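Local coordinates for protein glutamate racemase (Escherichia coli, PDB 2JFN) that belongs to the Asp/Glu/hydantoin racemase family and holds glutamic acid and UDP-N-acetylmuramoyl-L-alanine in this structure, at residues A52-N55 with V56-P59. Numbering follows the deposited sequence.
Sequences AFDN and VAFP. With GLU (glutamic acid), chain B.
An inverse gamma turn centred on D54, with a weak bond from N55 N to F53 O, ends strand 48-53 and starts the loop into the pocket of the bound glutamic acid; D54 ties this loop together, its backbone and side chain both bonding to V56-F58. D54 OD1 accepts the backbone N-H of A57 at 3.1 Å, the straightest bond across the turn (148°), with the nitrogen lying well above the carboxylate plane. A weak bond from V56 N, 3.3 Å away, reaches the same OD1. A chi1 of -167° sets the carboxylate beside D54's own carbonyl carbon, on the side where the V56 and A57 amides follow. Its other oxygen, OD2, lies 3.2 Å from A57 CB and is taken by Y60 OH and by a salt bridge to R71 of helix 65-82. The N-H of A57 is shared, weakly, with the backbone oxygen of D54, which also receives a weak bond from F58 N at 3.0 Å. The N55 side-chain amide is held elsewhere, OD1 by M257 N and ND2 by A258 O. A water bridges the mouth of the turn, donating to N55 O (2.6 Å) and F58 O. F58 and P59, joined by a cis peptide bond, line the ligand pocket; P59 CB sits over the centre of the F58 ring, 3.8 Å above its plane, and F58 CD1 approaches GLU OE2 to 3.6 Å. With both carboxylate oxygens engaged and R71 paired to one of them, D54 probably stays ionised in its buried setting, and its grip on successive amides probably helps to set the path of the chain into F58 and P59.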
loop_
_atom_site.group_PDB
_atom_site.type_symbol
_atom_site.label_atom_id
_atom_site.label_comp_id
_atom_site.label_asym_id
_atom_site.label_seq_id
_atom_site.Cartn_x
_atom_site.Cartn_y
_atom_site.Cartn_z
ATOM N N ALA A 52 9.451 5.971 -2.044
ATOM C CA ALA A 52 10.069 6.201 -0.744
ATOM C C ALA A 52 9.479 5.250 0.281
ATOM O O ALA A 52 8.257 5.106 0.380
ATOM C CB ALA A 52 9.848 7.646 -0.305
ATOM N N PHE A 53 10.347 4.585 1.033
ATOM C CA PHE A 53 9.877 3.676 2.062
ATOM C C PHE A 53 10.583 3.956 3.389
ATOM O O PHE A 53 11.794 4.203 3.436
ATOM C CB PHE A 53 10.037 2.206 1.612
ATOM C CG PHE A 53 11.455 1.791 1.301
ATOM C CD1 PHE A 53 12.161 0.979 2.187
ATOM C CD2 PHE A 53 12.064 2.173 0.109
ATOM C CE1 PHE A 53 13.454 0.549 1.888
ATOM C CE2 PHE A 53 13.362 1.751 -0.205
ATOM C CZ PHE A 53 14.057 0.936 0.690
ATOM N N ASP A 54 9.804 3.942 4.466
ATOM C CA ASP A 54 10.324 4.218 5.803
ATOM C C ASP A 54 10.858 2.969 6.500
ATOM O O ASP A 54 10.228 2.446 7.418
ATOM C CB ASP A 54 9.224 4.854 6.657
ATOM C CG ASP A 54 9.762 5.455 7.946
ATOM O OD1 ASP A 54 10.980 5.321 8.210
ATOM O OD2 ASP A 54 8.964 6.060 8.691
ATOM N N ASN A 55 12.033 2.504 6.083
ATOM C CA ASN A 55 12.611 1.316 6.686
ATOM C C ASN A 55 13.041 1.571 8.127
ATOM O O ASN A 55 13.282 0.630 8.874
ATOM C CB ASN A 55 13.793 0.805 5.845
ATOM C CG ASN A 55 14.932 1.806 5.751
ATOM O OD1 ASN A 55 14.734 2.969 5.388
ATOM N ND2 ASN A 55 16.141 1.349 6.068
ATOM N N VAL A 56 13.109 2.841 8.518
ATOM C CA VAL A 56 13.501 3.219 9.877
ATOM C C VAL A 56 12.379 3.019 10.904
ATOM O O VAL A 56 12.627 2.573 12.028
ATOM C CB VAL A 56 13.963 4.704 9.930
ATOM C CG1 VAL A 56 14.042 5.194 11.379
ATOM C CG2 VAL A 56 15.328 4.842 9.267
ATOM N N ALA A 57 11.146 3.337 10.521
ATOM C CA ALA A 57 10.034 3.206 11.448
ATOM C C ALA A 57 9.076 2.058 11.128
ATOM O O ALA A 57 8.098 1.852 11.842
ATOM C CB ALA A 57 9.277 4.523 11.535
ATOM N N PHE A 58 9.347 1.315 10.058
ATOM C CA PHE A 58 8.505 0.169 9.708
ATOM C C PHE A 58 8.645 -0.802 10.880
ATOM O O PHE A 58 9.749 -0.986 11.388
ATOM C CB PHE A 58 9.022 -0.511 8.436
ATOM C CG PHE A 58 8.342 -1.817 8.133
ATOM C CD1 PHE A 58 7.160 -1.850 7.395
ATOM C CD2 PHE A 58 8.855 -3.011 8.634
ATOM C CE1 PHE A 58 6.496 -3.053 7.161
ATOM C CE2 PHE A 58 8.196 -4.224 8.406
ATOM C CZ PHE A 58 7.016 -4.245 7.670
ATOM N N PRO A 59 7.546 -1.456 11.308
ATOM C CA PRO A 59 6.170 -1.382 10.803
ATOM C C PRO A 59 5.327 -0.289 11.460
ATOM O O PRO A 59 5.470 -0.003 12.651
ATOM C CB PRO A 59 5.626 -2.777 11.105
ATOM C CG PRO A 59 6.248 -3.065 12.431
ATOM C CD PRO A 59 7.687 -2.583 12.254
HETATM N N GLU B . 1.843 -1.378 3.391
HETATM C CA GLU B . 1.208 -1.642 4.685
HETATM C C GLU B . -0.121 -0.912 4.730
HETATM O O GLU B . -0.844 -0.831 3.672
HETATM C CB GLU B . 2.124 -1.160 5.821
HETATM C CG GLU B . 2.212 -2.227 6.935
HETATM C CD GLU B . 2.860 -1.656 8.189
HETATM O OE1 GLU B . 2.510 -2.058 9.295
HETATM O OE2 GLU B . 3.744 -0.797 8.107
HETATM O OXT GLU B . -0.530 -0.390 5.820
HETATM O O HOH W 1 12.268 -1.337 10.282
#